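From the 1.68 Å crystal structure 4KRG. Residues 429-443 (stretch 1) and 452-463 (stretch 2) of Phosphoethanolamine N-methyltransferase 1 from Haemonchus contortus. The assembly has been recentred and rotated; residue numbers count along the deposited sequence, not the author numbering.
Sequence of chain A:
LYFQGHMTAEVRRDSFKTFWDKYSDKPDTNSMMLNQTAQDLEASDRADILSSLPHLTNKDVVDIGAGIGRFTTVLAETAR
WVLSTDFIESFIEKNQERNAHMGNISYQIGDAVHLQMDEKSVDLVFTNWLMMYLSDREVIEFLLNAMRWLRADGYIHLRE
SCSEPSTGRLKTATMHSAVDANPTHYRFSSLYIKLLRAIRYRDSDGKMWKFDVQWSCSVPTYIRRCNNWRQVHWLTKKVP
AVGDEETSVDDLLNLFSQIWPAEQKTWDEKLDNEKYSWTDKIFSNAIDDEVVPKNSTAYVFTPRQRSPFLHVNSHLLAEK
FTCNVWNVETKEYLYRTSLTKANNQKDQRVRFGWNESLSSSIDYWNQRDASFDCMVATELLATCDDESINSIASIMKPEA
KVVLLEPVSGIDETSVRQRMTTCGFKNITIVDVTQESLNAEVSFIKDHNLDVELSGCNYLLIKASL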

# COMPACT_ATOMS: atom_id res chain seq x y z
N THR A 429 -9.77 -5.38 -32.05
CA THR A 429 -8.84 -5.98 -33.00
C THR A 429 -7.93 -6.92 -32.22
O THR A 429 -7.62 -6.66 -31.06
N ILE A 430 -7.51 -8.01 -32.86
CA ILE A 430 -6.66 -8.98 -32.20
C ILE A 430 -5.48 -9.32 -33.10
O ILE A 430 -5.68 -9.75 -34.23
N VAL A 431 -4.26 -9.12 -32.60
CA VAL A 431 -3.05 -9.48 -33.34
C VAL A 431 -2.25 -10.54 -32.58
O VAL A 431 -1.93 -10.36 -31.42
N ASP A 432 -1.93 -11.64 -33.25
CA ASP A 432 -1.06 -12.66 -32.70
C ASP A 432 0.36 -12.09 -32.60
O ASP A 432 0.98 -11.77 -33.62
N VAL A 433 0.87 -11.95 -31.38
CA VAL A 433 2.25 -11.49 -31.17
C VAL A 433 3.15 -12.55 -30.53
O VAL A 433 4.10 -12.22 -29.83
N THR A 434 2.87 -13.82 -30.79
CA THR A 434 3.62 -14.92 -30.18
C THR A 434 5.11 -14.93 -30.52
O THR A 434 5.96 -15.02 -29.63
N GLN A 435 5.43 -14.84 -31.81
CA GLN A 435 6.82 -14.87 -32.24
C GLN A 435 7.60 -13.65 -31.76
O GLN A 435 8.74 -13.78 -31.31
N GLU A 436 6.99 -12.47 -31.86
CA GLU A 436 7.61 -11.24 -31.36
C GLU A 436 7.89 -11.35 -29.86
O GLU A 436 8.96 -10.95 -29.39
N SER A 437 6.93 -11.88 -29.12
CA SER A 437 7.07 -12.05 -27.68
C SER A 437 8.16 -13.06 -27.34
O SER A 437 8.95 -12.83 -26.42
N LEU A 438 8.20 -14.16 -28.08
CA LEU A 438 9.26 -15.15 -27.92
C LEU A 438 10.63 -14.52 -28.07
O LEU A 438 11.53 -14.76 -27.26
N ASN A 439 10.79 -13.68 -29.09
CA ASN A 439 12.07 -13.03 -29.35
C ASN A 439 12.41 -12.02 -28.26
O ASN A 439 13.54 -11.96 -27.79
N ALA A 440 11.43 -11.21 -27.88
CA ALA A 440 11.65 -10.15 -26.91
C ALA A 440 11.90 -10.70 -25.51
O ALA A 440 12.76 -10.20 -24.79
N GLU A 441 11.15 -11.73 -25.11
CA GLU A 441 11.35 -12.32 -23.79
C GLU A 441 12.74 -12.94 -23.64
O GLU A 441 13.39 -12.76 -22.62
N VAL A 442 13.20 -13.67 -24.65
CA VAL A 442 14.53 -14.27 -24.57
C VAL A 442 15.63 -13.19 -24.54
O VAL A 442 16.58 -13.29 -23.77
N SER A 443 15.46 -12.14 -25.34
CA SER A 443 16.42 -11.04 -25.38
C SER A 443 16.53 -10.40 -24.01
O SER A 443 17.62 -10.03 -23.57
N VAL A 452 16.46 -18.08 -15.96
CA VAL A 452 15.09 -18.55 -15.91
C VAL A 452 14.63 -18.93 -17.32
O VAL A 452 15.30 -18.62 -18.31
N GLU A 453 13.48 -19.60 -17.41
CA GLU A 453 12.95 -19.99 -18.71
C GLU A 453 11.98 -18.94 -19.20
O GLU A 453 11.59 -18.06 -18.44
N LEU A 454 11.61 -19.02 -20.47
CA LEU A 454 10.60 -18.11 -21.01
C LEU A 454 9.27 -18.46 -20.36
O LEU A 454 9.07 -19.60 -19.94
N SER A 455 8.37 -17.48 -20.29
CA SER A 455 7.01 -17.71 -19.81
C SER A 455 6.41 -18.92 -20.51
O SER A 455 5.71 -19.72 -19.90
N GLY A 456 6.70 -19.06 -21.80
CA GLY A 456 6.39 -20.27 -22.54
C GLY A 456 4.98 -20.29 -23.09
O GLY A 456 4.50 -21.34 -23.52
N CYS A 457 4.32 -19.14 -23.07
CA CYS A 457 2.95 -19.03 -23.55
C CYS A 457 2.89 -18.37 -24.91
O CYS A 457 3.85 -17.74 -25.34
N ASN A 458 1.75 -18.51 -25.58
CA ASN A 458 1.46 -17.72 -26.77
C ASN A 458 0.90 -16.36 -26.34
O ASN A 458 0.45 -16.23 -25.20
N TYR A 459 0.93 -15.37 -27.22
CA TYR A 459 0.48 -14.03 -26.85
C TYR A 459 -0.39 -13.34 -27.89
O TYR A 459 -0.09 -13.36 -29.08
N LEU A 460 -1.46 -12.72 -27.41
CA LEU A 460 -2.31 -11.89 -28.24
C LEU A 460 -2.18 -10.45 -27.79
O LEU A 460 -2.11 -10.16 -26.59
N LEU A 461 -2.14 -9.54 -28.75
CA LEU A 461 -2.14 -8.12 -28.45
C LEU A 461 -3.49 -7.60 -28.92
O LEU A 461 -3.83 -7.73 -30.09
N ILE A 462 -4.26 -7.04 -28.00
CA ILE A 462 -5.63 -6.64 -28.29
C ILE A 462 -5.83 -5.14 -28.03
O ILE A 462 -5.33 -4.60 -27.04
N LYS A 463 -6.53 -4.48 -28.95
CA LYS A 463 -6.90 -3.08 -28.79
C LYS A 463 -8.41 -2.97 -28.95
O LYS A 463 -8.99 -3.63 -29.81

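Side-chain packing between residues 429-443 and 452-463 of Phosphoethanolamine N-methyltransferase 1, which bury 887 Å² between them. Strand 429-432 runs antiparallel to strand 458-463, and helix 434-443 then carries the chain past the loop that precedes the second strand. Thr429 (chi1 p) opens the ladder: its N donates to Lys463 O (2.9 Å), and Lys463 N returns a bond to Thr429 O (3.2 Å). Its side chain shares a sheet face with those of Val431, Leu461 and Lys463, and Thr429 OG1 lies 3.7 Å from Lys463 CB; the lysine (chi1 m, chi2 t) then leads its amino end away to a partner elsewhere in the structure. Water 1 donates to Leu461 O (2.9 Å) and, weakly, to Thr429 O (3.1 Å), linking the two strands. Ile430 (m, t) lies on the other face with Leu460 and Ile462, both also m, t. Its CG2 meets Leu460 CD2 at 4.0 Å and its CG1 meets Ile462 CG1 at 4.2 Å, so this one side chain makes apolar contact with two neighbours on the facing strand. Val431 (t) is held by its backbone, with Val431 N to Leu461 O at 2.9 Å and Leu461 N to Val431 O at 2.8 Å, both nearly straight. Asp432 (t) starts on the face of Ile430, but its carboxylate turns back to the chain that follows: Asp432 OD1 accepts from Thr434 N (2.9 Å) and from Thr434 OG1 (2.8 Å), bracing the first turn of the helix. Val433 (m), at the N-cap position, donates from its N to Tyr459 O (2.9 Å), while its methyls spread over the opposing strand, CG1 3.8 Å from Leu461 CB and CG2 3.8 Å from Tyr459 CB. Thr434 (m) completes a relay, since the OG1 that donates to Asp432 accepts from Tyr459 N at 3.1 Å; its CG2 sits 3.3 Å from Asn458 OD1. Gln435 and Glu436 make no contact with the second stretch. Ser437 (m) points toward it, placing its CB 3.6 Å from Tyr459 CD2 in an oblique approach to the ring, while its OG donates to Val433 O (2.8 Å). Leu438 (m, t) brings its CD2 to 3.8 Å from Leu454 CD2. Asn439 and Ala440 stay clear. Glu441 (t, t) is extended toward the loop and forms the polar centre of the helical part: Glu441 OE2 accepts from Ser455 N (2.7 Å) and Glu441 OE1 from Ser455 OG (2.8 Å), so the carboxylate grips backbone and side chain of one serine. Ser455 (p) in turn accepts at OG from Tyr459 OH (2.7 Å), extending the chain of hydroxyls back to the strand, where the tyrosine has chi1 m. Water 2 donates to Glu441 OE2 (2.6 Å) and Glu453 O (2.5 Å), tying the carboxylate to the loop once more. Val442 (p) closes the contact, its CB 3.9 Å from Leu454 CD1; Ser443 is out of reach.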

# COMPACT_ATOMS: atom_id res chain seq x y z
CB THR A 429 -8.02 -4.93 -33.77
OG1 THR A 429 -7.33 -4.08 -32.84
CG2 THR A 429 -8.93 -4.08 -34.63
CB ILE A 430 -7.42 -10.27 -31.88
CG1 ILE A 430 -8.64 -9.98 -31.00
CG2 ILE A 430 -6.50 -11.28 -31.22
CD1 ILE A 430 -9.45 -11.21 -30.67
CB VAL A 431 -2.16 -8.25 -33.59
CG1 VAL A 431 -0.84 -8.67 -34.23
CG2 VAL A 431 -2.88 -7.25 -34.47
CB ASP A 432 -1.07 -13.87 -33.64
CG ASP A 432 -0.23 -15.04 -33.14
OD1 ASP A 432 0.49 -14.90 -32.14
OD2 ASP A 432 -0.29 -16.11 -33.79
CB VAL A 433 2.32 -10.18 -30.34
CG1 VAL A 433 1.81 -8.99 -31.15
CG2 VAL A 433 1.59 -10.32 -29.01
CB THR A 434 3.00 -16.28 -30.53
OG1 THR A 434 1.66 -16.33 -30.05
CG2 THR A 434 3.81 -17.41 -29.93
CB GLN A 435 6.92 -15.02 -33.76
CG GLN A 435 6.27 -16.28 -34.29
CD GLN A 435 6.76 -17.54 -33.59
OE1 GLN A 435 7.95 -17.69 -33.30
NE2 GLN A 435 5.83 -18.46 -33.31
CB GLU A 436 6.71 -10.03 -31.63
CG GLU A 436 6.44 -9.75 -33.11
CD GLU A 436 5.09 -10.28 -33.60
OE1 GLU A 436 4.74 -11.45 -33.30
OE2 GLU A 436 4.37 -9.53 -34.30
CB SER A 437 5.73 -12.47 -27.06
OG SER A 437 4.78 -11.43 -27.18
CB LEU A 438 9.10 -16.29 -28.94
CG LEU A 438 8.05 -17.37 -28.67
CD1 LEU A 438 8.16 -18.48 -29.69
CD2 LEU A 438 8.20 -17.95 -27.28
CB ASN A 439 12.03 -12.30 -30.70
CG ASN A 439 12.06 -13.24 -31.89
OD1 ASN A 439 12.40 -14.42 -31.77
ND2 ASN A 439 11.74 -12.70 -33.05
CB ALA A 440 10.47 -9.17 -26.91
CB GLU A 441 10.26 -13.33 -23.42
CG GLU A 441 10.42 -13.81 -21.97
CD GLU A 441 9.25 -14.61 -21.44
OE1 GLU A 441 8.30 -14.88 -22.21
OE2 GLU A 441 9.28 -14.98 -20.24
CB VAL A 442 14.79 -15.35 -25.66
CG1 VAL A 442 15.11 -14.72 -27.01
CG2 VAL A 442 15.91 -16.26 -25.23
CB SER A 443 16.02 -9.99 -26.40
OG SER A 443 16.06 -10.49 -27.73
CB VAL A 452 14.15 -17.49 -15.31
CG1 VAL A 452 14.73 -16.95 -14.01
CG2 VAL A 452 13.94 -16.36 -16.29
CB GLU A 453 12.24 -21.34 -18.62
CG GLU A 453 13.10 -22.47 -18.06
CD GLU A 453 14.33 -22.74 -18.91
OE1 GLU A 453 14.29 -22.47 -20.12
OE2 GLU A 453 15.34 -23.21 -18.35
CB LEU A 454 10.49 -18.24 -22.53
CG LEU A 454 11.35 -17.31 -23.40
CD1 LEU A 454 12.81 -17.47 -23.05
CD2 LEU A 454 11.14 -17.58 -24.88
CB SER A 455 6.14 -16.48 -20.05
OG SER A 455 5.96 -16.26 -21.43
CB CYS A 457 2.12 -18.20 -22.56
SG CYS A 457 1.80 -19.05 -21.03
CB ASN A 458 0.49 -18.46 -27.68
CG ASN A 458 1.03 -19.78 -28.13
OD1 ASN A 458 2.20 -19.89 -28.47
ND2 ASN A 458 0.19 -20.81 -28.11
CB TYR A 459 1.66 -13.13 -26.48
CG TYR A 459 2.27 -13.48 -25.15
CD1 TYR A 459 1.71 -13.00 -23.97
CD2 TYR A 459 3.38 -14.30 -25.07
CE1 TYR A 459 2.25 -13.33 -22.74
CE2 TYR A 459 3.94 -14.63 -23.84
CZ TYR A 459 3.36 -14.14 -22.69
OH TYR A 459 3.90 -14.47 -21.47
CB LEU A 460 -3.78 -12.32 -28.12
CG LEU A 460 -4.14 -13.75 -28.50
CD1 LEU A 460 -5.61 -14.01 -28.22
CD2 LEU A 460 -3.82 -14.02 -29.96
CB LEU A 461 -1.01 -7.42 -29.20
CG LEU A 461 -0.77 -5.94 -28.90
CD1 LEU A 461 -0.47 -5.73 -27.43
CD2 LEU A 461 0.38 -5.43 -29.76
CB ILE A 462 -6.62 -7.46 -27.45
CG1 ILE A 462 -6.36 -8.95 -27.65
CG2 ILE A 462 -8.06 -7.09 -27.81
CD1 ILE A 462 -6.94 -9.83 -26.58
CB LYS A 463 -6.21 -2.21 -29.86
CG LYS A 463 -4.69 -2.22 -29.80
CD LYS A 463 -4.07 -1.60 -31.04
CE LYS A 463 -4.58 -0.19 -31.30
NZ LYS A 463 -4.32 0.73 -30.16
O HOH W 1 -4.86 -5.50 -31.67
O HOH W 2 10.39 -15.91 -18.10